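Local atomic coordinates of guanylate kinase (Stenotrophomonas maltophilia, PDB entry 6WCT), a protein that catalyses the transfer of a phosphate group from ATP to GMP, giving GDP and ADP, and is probably essential for recycling GMP and, indirectly, cGMP. Residues G133-F138 and R203-A208; D149-R154 and Q164-A169; Y181-E186 and C196-A201. All coordinates share one frame; numbering follows the deposited sequence.

Contact 1. Residues G133-F138 and R203-A208; sequences GTVTVF and RLRREA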
loop_
_atom_site.group_PDB
_atom_site.type_symbol
_atom_site.label_atom_id
_atom_site.label_comp_id
_atom_site.label_asym_id
_atom_site.label_seq_id
_atom_site.Cartn_x
_atom_site.Cartn_y
_atom_site.Cartn_z
ATOM N N GLY A 133 -10.321 -5.231 8.363
ATOM C CA GLY A 133 -9.312 -4.419 7.713
ATOM C C GLY A 133 -7.906 -4.982 7.747
ATOM O O GLY A 133 -6.937 -4.224 7.668
ATOM N N THR A 134 -7.784 -6.302 7.877
ATOM C CA THR A 134 -6.471 -6.935 7.899
ATOM C C THR A 134 -5.731 -6.651 6.597
ATOM O O THR A 134 -6.309 -6.694 5.517
ATOM C CB THR A 134 -6.615 -8.446 8.108
ATOM O OG1 THR A 134 -7.256 -8.703 9.367
ATOM C CG2 THR A 134 -5.287 -9.109 8.124
ATOM N N VAL A 135 -4.445 -6.345 6.700
ATOM C CA VAL A 135 -3.602 -6.104 5.535
ATOM C C VAL A 135 -2.879 -7.412 5.228
ATOM O O VAL A 135 -2.096 -7.892 6.049
ATOM C CB VAL A 135 -2.602 -4.964 5.795
ATOM C CG1 VAL A 135 -1.607 -4.819 4.613
ATOM C CG2 VAL A 135 -3.338 -3.668 6.021
ATOM N N THR A 136 -3.111 -7.982 4.041
ATOM C CA THR A 136 -2.601 -9.320 3.727
ATOM C C THR A 136 -1.649 -9.268 2.533
ATOM O O THR A 136 -1.943 -8.615 1.532
ATOM C CB THR A 136 -3.751 -10.301 3.466
ATOM O OG1 THR A 136 -4.440 -9.909 2.285
ATOM C CG2 THR A 136 -4.780 -10.302 4.651
ATOM N N VAL A 137 -0.507 -9.948 2.659
ATOM C CA VAL A 137 0.569 -9.934 1.672
ATOM C C VAL A 137 0.967 -11.368 1.336
ATOM O O VAL A 137 1.153 -12.188 2.238
ATOM C CB VAL A 137 1.807 -9.174 2.191
ATOM C CG1 VAL A 137 2.903 -9.113 1.097
ATOM C CG2 VAL A 137 1.428 -7.780 2.744
ATOM N N PHE A 138 1.164 -11.663 0.051
ATOM C CA PHE A 138 1.665 -12.974 -0.341
ATOM C C PHE A 138 3.046 -12.827 -0.961
ATOM O O PHE A 138 3.277 -11.938 -1.785
ATOM C CB PHE A 138 0.744 -13.697 -1.340
ATOM C CG PHE A 138 0.909 -15.201 -1.310
ATOM C CD1 PHE A 138 1.906 -15.820 -2.035
ATOM C CD2 PHE A 138 0.080 -15.986 -0.524
ATOM C CE1 PHE A 138 2.067 -17.195 -1.981
ATOM C CE2 PHE A 138 0.233 -17.359 -0.470
ATOM C CZ PHE A 138 1.230 -17.964 -1.198
ATOM N N ARG A 203 -0.421 2.593 7.346
ATOM C CA ARG A 203 -0.669 3.587 8.390
ATOM C C ARG A 203 -1.107 4.935 7.839
ATOM O O ARG A 203 -1.556 5.785 8.617
ATOM C CB ARG A 203 0.575 3.808 9.240
ATOM C CG ARG A 203 1.108 2.552 9.826
ATOM C CD ARG A 203 2.193 2.814 10.817
ATOM N NE ARG A 203 2.765 1.533 11.159
ATOM C CZ ARG A 203 3.882 1.065 10.622
ATOM N NH1 ARG A 203 4.558 1.800 9.742
ATOM N NH2 ARG A 203 4.319 -0.128 10.986
ATOM N N LEU A 204 -0.925 5.175 6.543
ATOM C CA LEU A 204 -1.321 6.427 5.916
ATOM C C LEU A 204 -2.728 6.382 5.330
ATOM O O LEU A 204 -3.203 7.404 4.826
ATOM C CB LEU A 204 -0.322 6.787 4.810
ATOM C CG LEU A 204 1.145 6.855 5.251
ATOM C CD1 LEU A 204 2.061 6.984 4.038
ATOM C CD2 LEU A 204 1.361 8.005 6.209
ATOM N N ARG A 205 -3.402 5.236 5.386
ATOM C CA ARG A 205 -4.746 5.126 4.827
ATOM C C ARG A 205 -5.701 6.095 5.527
ATOM O O ARG A 205 -5.550 6.405 6.715
ATOM C CB ARG A 205 -5.243 3.679 4.941
ATOM C CG ARG A 205 -4.546 2.721 3.953
ATOM C CD ARG A 205 -5.016 1.287 4.118
ATOM N NE ARG A 205 -4.770 0.788 5.469
ATOM C CZ ARG A 205 -5.193 -0.393 5.916
ATOM N NH1 ARG A 205 -5.884 -1.194 5.110
ATOM N NH2 ARG A 205 -4.932 -0.774 7.166
ATOM N N ARG A 206 -6.694 6.577 4.768
ATOM C CA ARG A 206 -7.565 7.653 5.241
ATOM C C ARG A 206 -8.172 7.344 6.607
ATOM O O ARG A 206 -8.138 8.184 7.515
ATOM C CB ARG A 206 -8.678 7.910 4.221
ATOM C CG ARG A 206 -9.740 8.872 4.710
ATOM C CD ARG A 206 -10.956 8.848 3.811
ATOM N NE ARG A 206 -11.587 7.534 3.757
ATOM C CZ ARG A 206 -11.539 6.718 2.707
ATOM N NH1 ARG A 206 -10.896 7.075 1.607
ATOM N NH2 ARG A 206 -12.137 5.536 2.754
ATOM N N GLU A 207 -8.746 6.147 6.772
ATOM C CA GLU A 207 -9.506 5.875 7.994
ATOM C C GLU A 207 -8.601 5.826 9.217
ATOM O O GLU A 207 -8.985 6.297 10.294
ATOM C CB GLU A 207 -10.299 4.574 7.859
ATOM C CG GLU A 207 -11.450 4.658 6.872
ATOM C CD GLU A 207 -12.435 5.780 7.201
ATOM O OE1 GLU A 207 -12.600 6.113 8.395
ATOM O OE2 GLU A 207 -13.030 6.347 6.261
ATOM N N ALA A 208 -7.386 5.290 9.060
ATOM C CA ALA A 208 -6.412 5.295 10.146
ATOM C C ALA A 208 -5.941 6.710 10.454
ATOM O O ALA A 208 -5.741 7.059 11.623
ATOM C CB ALA A 208 -5.229 4.384 9.802
#

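Contact 2. Residues D149-R154 and Q164-A169; sequences DRMRKR and QRLGAA. With PO4 (phosphate ion), chain F.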
loop_
_atom_site.group_PDB
_atom_site.type_symbol
_atom_site.label_atom_id
_atom_site.label_comp_id
_atom_site.label_asym_id
_atom_site.label_seq_id
_atom_site.Cartn_x
_atom_site.Cartn_y
_atom_site.Cartn_z
ATOM N N ASP A 149 16.070 -25.108 -3.726
ATOM C CA ASP A 149 17.393 -24.739 -3.238
ATOM C C ASP A 149 17.355 -24.377 -1.755
ATOM O O ASP A 149 18.174 -24.864 -0.967
ATOM C CB ASP A 149 17.962 -23.588 -4.078
ATOM C CG ASP A 149 18.170 -23.967 -5.556
ATOM O OD1 ASP A 149 18.109 -25.171 -5.892
ATOM O OD2 ASP A 149 18.427 -23.056 -6.377
ATOM N N ARG A 150 16.386 -23.550 -1.344
ATOM C CA ARG A 150 16.301 -23.160 0.063
ATOM C C ARG A 150 15.934 -24.338 0.966
ATOM O O ARG A 150 16.235 -24.302 2.164
ATOM C CB ARG A 150 15.320 -21.995 0.259
ATOM C CG ARG A 150 15.355 -21.374 1.671
ATOM C CD ARG A 150 15.005 -19.891 1.638
ATOM N NE ARG A 150 14.437 -19.393 2.895
ATOM C CZ ARG A 150 15.028 -18.505 3.696
ATOM N NH1 ARG A 150 16.218 -18.002 3.381
ATOM N NH2 ARG A 150 14.419 -18.107 4.810
ATOM N N MET A 151 15.305 -25.386 0.424
ATOM C CA MET A 151 14.907 -26.507 1.272
ATOM C C MET A 151 16.090 -27.410 1.600
ATOM O O MET A 151 16.235 -27.848 2.747
ATOM C CB MET A 151 13.804 -27.324 0.600
ATOM C CG MET A 151 12.400 -26.848 0.885
ATOM S SD MET A 151 11.211 -27.853 -0.005
ATOM C CE MET A 151 10.108 -26.593 -0.637
ATOM N N ARG A 152 16.948 -27.698 0.624
ATOM C CA ARG A 152 18.096 -28.543 0.926
ATOM C C ARG A 152 19.239 -27.777 1.590
ATOM O O ARG A 152 20.279 -28.378 1.884
ATOM C CB ARG A 152 18.583 -29.263 -0.340
ATOM C CG ARG A 152 18.953 -28.382 -1.513
ATOM C CD ARG A 152 18.095 -28.699 -2.741
ATOM N NE ARG A 152 17.956 -30.132 -3.001
ATOM C CZ ARG A 152 17.225 -30.649 -3.989
ATOM N NH1 ARG A 152 16.562 -29.854 -4.818
ATOM N NH2 ARG A 152 17.154 -31.963 -4.149
ATOM N N LYS A 153 19.067 -26.480 1.845
ATOM C CA LYS A 153 19.992 -25.706 2.665
ATOM C C LYS A 153 19.467 -25.485 4.078
ATOM O O LYS A 153 20.135 -24.826 4.882
ATOM C CB LYS A 153 20.296 -24.356 2.005
ATOM N N ARG A 154 18.283 -26.008 4.389
ATOM C CA ARG A 154 17.731 -25.985 5.736
ATOM C C ARG A 154 17.887 -27.315 6.463
ATOM O O ARG A 154 17.595 -27.385 7.661
ATOM C CB ARG A 154 16.246 -25.606 5.692
ATOM C CG ARG A 154 15.985 -24.125 5.575
ATOM C CD ARG A 154 16.102 -23.458 6.930
ATOM N NE ARG A 154 15.686 -22.059 6.901
ATOM C CZ ARG A 154 14.423 -21.654 6.803
ATOM N NH1 ARG A 154 13.437 -22.538 6.708
ATOM N NH2 ARG A 154 14.148 -20.358 6.791
ATOM N N GLN A 164 7.184 -33.976 -1.726
ATOM C CA GLN A 164 5.927 -33.717 -1.028
ATOM C C GLN A 164 5.794 -32.246 -0.641
ATOM O O GLN A 164 4.746 -31.628 -0.868
ATOM C CB GLN A 164 5.816 -34.607 0.211
ATOM C CG GLN A 164 4.642 -34.261 1.115
ATOM C CD GLN A 164 4.669 -35.018 2.424
ATOM O OE1 GLN A 164 5.299 -36.065 2.532
ATOM N NE2 GLN A 164 3.990 -34.488 3.432
ATOM N N ARG A 165 6.855 -31.659 -0.076
ATOM C CA ARG A 165 6.779 -30.265 0.367
ATOM C C ARG A 165 6.635 -29.309 -0.813
ATOM O O ARG A 165 5.950 -28.284 -0.710
ATOM C CB ARG A 165 8.008 -29.908 1.204
ATOM C CG ARG A 165 8.211 -30.818 2.417
ATOM C CD ARG A 165 8.682 -30.048 3.652
ATOM N NE ARG A 165 8.564 -30.855 4.869
ATOM C CZ ARG A 165 9.582 -31.204 5.654
ATOM N NH1 ARG A 165 10.819 -30.811 5.375
ATOM N NH2 ARG A 165 9.361 -31.945 6.732
ATOM N N LEU A 166 7.277 -29.627 -1.940
ATOM C CA LEU A 166 7.101 -28.825 -3.145
ATOM C C LEU A 166 5.659 -28.870 -3.615
ATOM O O LEU A 166 5.111 -27.860 -4.070
ATOM C CB LEU A 166 8.040 -29.325 -4.244
ATOM C CG LEU A 166 9.506 -28.939 -4.032
ATOM C CD1 LEU A 166 10.386 -29.530 -5.113
ATOM C CD2 LEU A 166 9.620 -27.413 -4.034
ATOM N N GLY A 167 5.029 -30.040 -3.524
ATOM C CA GLY A 167 3.626 -30.128 -3.885
ATOM C C GLY A 167 2.760 -29.326 -2.938
ATOM O O GLY A 167 1.844 -28.618 -3.365
ATOM N N ALA A 168 3.061 -29.398 -1.641
ATOM C CA ALA A 168 2.328 -28.600 -0.665
ATOM C C ALA A 168 2.534 -27.106 -0.897
ATOM O O ALA A 168 1.636 -26.304 -0.606
ATOM C CB ALA A 168 2.759 -28.989 0.746
ATOM N N ALA A 169 3.717 -26.713 -1.383
ATOM C CA ALA A 169 3.986 -25.304 -1.665
ATOM C C ALA A 169 3.082 -24.793 -2.785
ATOM O O ALA A 169 2.500 -23.707 -2.684
ATOM C CB ALA A 169 5.458 -25.119 -2.027
HETATM P P PO4 F . 10.898 -19.512 5.329
HETATM O O1 PO4 F . 9.798 -18.495 5.527
HETATM O O2 PO4 F . 12.112 -19.025 6.073
HETATM O O3 PO4 F . 11.284 -19.654 3.870
HETATM O O4 PO4 F . 10.420 -20.841 5.873
#

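Contact 3. Residues Y181-E186 and C196-A201; sequences YVIVNE and CAIFTA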
loop_
_atom_site.group_PDB
_atom_site.type_symbol
_atom_site.label_atom_id
_atom_site.label_comp_id
_atom_site.label_asym_id
_atom_site.label_seq_id
_atom_site.Cartn_x
_atom_site.Cartn_y
_atom_site.Cartn_z
ATOM N N TYR A 181 -1.652 -7.805 -1.581
ATOM C CA TYR A 181 -0.365 -7.467 -2.185
ATOM C C TYR A 181 0.377 -8.748 -2.494
ATOM O O TYR A 181 0.145 -9.782 -1.863
ATOM C CB TYR A 181 0.516 -6.611 -1.260
ATOM C CG TYR A 181 -0.119 -5.305 -0.912
ATOM C CD1 TYR A 181 0.047 -4.188 -1.721
ATOM C CD2 TYR A 181 -0.914 -5.196 0.212
ATOM C CE1 TYR A 181 -0.567 -2.982 -1.402
ATOM C CE2 TYR A 181 -1.515 -4.015 0.542
ATOM C CZ TYR A 181 -1.343 -2.909 -0.258
ATOM O OH TYR A 181 -1.982 -1.746 0.101
ATOM N N VAL A 182 1.261 -8.670 -3.488
ATOM C CA VAL A 182 2.094 -9.790 -3.876
ATOM C C VAL A 182 3.510 -9.261 -3.992
ATOM O O VAL A 182 3.729 -8.232 -4.636
ATOM C CB VAL A 182 1.611 -10.427 -5.193
ATOM C CG1 VAL A 182 2.571 -11.502 -5.657
ATOM C CG2 VAL A 182 0.186 -11.024 -4.994
ATOM N N ILE A 183 4.443 -9.895 -3.290
ATOM C CA ILE A 183 5.869 -9.586 -3.385
ATOM C C ILE A 183 6.566 -10.783 -4.015
ATOM O O ILE A 183 6.360 -11.917 -3.573
ATOM C CB ILE A 183 6.469 -9.273 -2.005
ATOM C CG1 ILE A 183 5.843 -8.000 -1.411
ATOM C CG2 ILE A 183 8.001 -9.180 -2.082
ATOM C CD1 ILE A 183 6.327 -7.707 0.049
ATOM N N VAL A 184 7.363 -10.547 -5.055
ATOM C CA VAL A 184 8.224 -11.586 -5.612
ATOM C C VAL A 184 9.616 -11.405 -5.025
ATOM O O VAL A 184 10.248 -10.358 -5.216
ATOM C CB VAL A 184 8.251 -11.552 -7.147
ATOM C CG1 VAL A 184 9.126 -12.671 -7.671
ATOM C CG2 VAL A 184 6.860 -11.663 -7.725
ATOM N N ASN A 185 10.100 -12.432 -4.319
ATOM C CA ASN A 185 11.357 -12.356 -3.579
ATOM C C ASN A 185 12.511 -12.692 -4.525
ATOM O O ASN A 185 13.099 -13.776 -4.493
ATOM C CB ASN A 185 11.316 -13.295 -2.375
ATOM C CG ASN A 185 12.627 -13.310 -1.609
ATOM O OD1 ASN A 185 13.420 -12.372 -1.698
ATOM N ND2 ASN A 185 12.863 -14.372 -0.856
ATOM N N GLU A 186 12.844 -11.730 -5.383
ATOM C CA GLU A 186 14.004 -11.884 -6.265
ATOM C C GLU A 186 15.278 -11.389 -5.596
ATOM O O GLU A 186 16.268 -12.125 -5.504
ATOM C CB GLU A 186 13.779 -11.136 -7.586
ATOM C CG GLU A 186 12.647 -11.677 -8.448
ATOM C CD GLU A 186 12.447 -10.878 -9.734
ATOM O OE1 GLU A 186 13.357 -10.897 -10.597
ATOM O OE2 GLU A 186 11.387 -10.217 -9.868
ATOM N N CYS A 196 8.322 -3.230 3.783
ATOM C CA CYS A 196 8.287 -2.018 4.601
ATOM C C CYS A 196 7.386 -0.950 3.980
ATOM O O CYS A 196 6.642 -0.274 4.695
ATOM C CB CYS A 196 9.699 -1.468 4.821
ATOM S SG CYS A 196 10.754 -2.484 5.891
ATOM N N ALA A 197 7.446 -0.767 2.656
ATOM C CA ALA A 197 6.566 0.215 2.021
ATOM C C ALA A 197 5.098 -0.130 2.242
ATOM O O ALA A 197 4.279 0.760 2.487
ATOM C CB ALA A 197 6.866 0.331 0.531
ATOM N N ILE A 198 4.749 -1.417 2.166
ATOM C CA ILE A 198 3.365 -1.841 2.391
ATOM C C ILE A 198 2.932 -1.515 3.816
ATOM O O ILE A 198 1.835 -0.998 4.042
ATOM C CB ILE A 198 3.206 -3.341 2.093
ATOM C CG1 ILE A 198 3.389 -3.624 0.595
ATOM C CG2 ILE A 198 1.846 -3.875 2.640
ATOM C CD1 ILE A 198 3.386 -5.145 0.251
ATOM N N PHE A 199 3.792 -1.807 4.807
ATOM C CA PHE A 199 3.427 -1.498 6.192
ATOM C C PHE A 199 3.307 0.008 6.414
ATOM O O PHE A 199 2.354 0.476 7.054
ATOM C CB PHE A 199 4.423 -2.120 7.159
ATOM C CG PHE A 199 4.373 -3.624 7.192
ATOM C CD1 PHE A 199 3.329 -4.313 6.586
ATOM C CD2 PHE A 199 5.358 -4.343 7.824
ATOM C CE1 PHE A 199 3.282 -5.707 6.616
ATOM C CE2 PHE A 199 5.312 -5.733 7.867
ATOM C CZ PHE A 199 4.284 -6.414 7.262
ATOM N N THR A 200 4.252 0.780 5.879
ATOM C CA THR A 200 4.181 2.229 5.994
ATOM C C THR A 200 2.903 2.768 5.358
ATOM O O THR A 200 2.193 3.586 5.958
ATOM C CB THR A 200 5.412 2.857 5.344
ATOM O OG1 THR A 200 6.595 2.460 6.062
ATOM C CG2 THR A 200 5.284 4.387 5.282
ATOM N N ALA A 201 2.593 2.323 4.138
ATOM C CA ALA A 201 1.415 2.839 3.450
ATOM C C ALA A 201 0.140 2.539 4.218
ATOM O O ALA A 201 -0.797 3.347 4.206
ATOM C CB ALA A 201 1.317 2.248 2.047
#

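Contact 1. Residues G133-F138 and R203-A208
R205 reaches back to the start of strand 135-140 and lays its guanidinium beside the CG2 methyl of V135. R205 NH2 lies 3.5 Å from V135 CG2, and R205 NH1 comes next at 3.7 Å from the same methyl. The methyl stands oblique to the guanidinium, and the two side chains run past each other in opposite directions. The second neighbour is a backbone oxygen: G133 O sits at the guanidinium edge, near its plane, but 4.0 Å from R205 NH2, a separation too long for a hydrogen bond.

Torsions on both sides account for this meeting. V135 has CG1 anti to the backbone N (chi1 174°), which leaves CG2 as the branch facing R205. The arginine chain turns at chi3 (-59°), and the hydrogen bond from its NE to S202 O limits how far the guanidinium can turn. V135 is held in turn by backbone hydrogen bonds to L24 and I26 of the central strand, and its side chain also packs on I198 and S202.

R205 occupies the N-cap position of helix 206-212, whose first turn carries a salt bridge from R206 NE to E207 OE2, 3.1 Å long and nearly straight at 173°. R206 NH1 also bonds to F179 O of the second subunit, while R205 packs on Y181 of that subunit.

With 93 Å² buried and no polar pair within bonding distance, the junction rests on methyl-to-guanidinium van der Waals contact, probably aided weakly by attraction between the arginine charge and G133 O.

Contact 2. Residues D149-R154 and Q164-A169
M151 on helix 144-152 lays its thioether against R165 and L166 of helix 159-173, within a helical pair that probably corresponds to the lid region of guanylate kinases, built on the P-loop NTPase fold. Its chain is extended as far as SD and bends only at the last bond, to the terminal methyl. Sulfur and methyl therefore find different partners: M151 SD is 4.0 Å from R165 CB, and M151 CE is 3.5 Å from L166 CD2. Both pairs cross obliquely. R165 is thus touched at its root, while its NH1 forms a salt bridge with D157 and its guanidinium lies near that of R61, a GMP-binding residue.

Four residues apart, R150 and R154 send their guanidinium groups to a phosphate ion that probably came from the crystallisation liquor. Each offers an edge. R150 has CG anti to its backbone N (chi1 -170°) and runs extended to NE, whereas R154 folds at chi2 (-81°) to bring NH2 to the same anion. G32 N, G34 N and S36 OG of the P-loop also bond to it, and both arginines bind ADP in another structure of this protein, consistent with the ion marking a nucleotide phosphate position. R150 NE gives a weak bond of 3.3 Å to phosphate O3, while R150 NH2 donates to phosphate O2 at 2.8 Å with an angle of 159°.

Contact 3. Residues Y181-E186 and C196-A201
Strand 181-184 and the helix that follows it, 188-203, form the last beta-alpha unit of the parallel sheet, and they meet where Y181 and I183 receive I198. Y181 gives more surface to I198 than I183 does. I198 CG2 makes a CH-pi contact over one face of the tyrosine ring, 4.1 Å from the ring centroid and 21° off the normal, displaced toward the rim on the side of CD2 and CE2. The other branch reaches the root of the tyrosine: I198 CD1 passes beyond the rim beside CB and CG, only 3.6 Å from Y181 CB. Between them, I198 CG1 stands above the rim near CD1 of the ring.

This spread follows from the torsions: I198 sets CG1 beside the backbone N (chi1 -68°), leaves CG2 anti to that N and keeps its CG1-CD1 arm extended, while Y181 turns its ring almost square to the CA-CB-CG plane (chi2 -88°). I198 CD1 then also touches I183, whose CD1 is 3.9 Å away. Both strand residues direct their CB toward the helix, whereas V182 between them turns the other way. All the touching atoms are carbon, and the contact buries 162 Å² in total.

Beyond the strand, N185 centres an inverse gamma turn and its ND2 bonds to A33 O of the P-loop; N185 and E186 bind ADP in another structure of this protein. Strand 181-184 lies at the sheet edge within this chain, where V182 O accepts a bond from Q209 NE2 of the second subunit, while on its other side its backbone bonds to strand 135-140, whose V137 packs on both I183 and I198.

How the contacts relate
Contacts 1 and 3 form one continuous patch, with centres 12 Å apart. Strands 135-140 and 181-184 are neighbours in the parallel sheet, joined where F138 O lies 2.8 Å from I183 N. Helix 188-203 leads on to helix 206-212, and both contacts touch the second subunit. Contact 2 stands apart, its centre 31 Å from that of contact 1 and 23 Å from that of contact 3, with contacts 1 and 2 on opposite sides of the chain's centre. Contact 2 is the one that lies by the bound nucleotide: the R165 side chain is about 6 Å from GMP, and R150 and R154 are ADP-binding residues. Contact 1 is remote from the annotated sites, whereas contact 3 reaches the ADP site through N185 and E186.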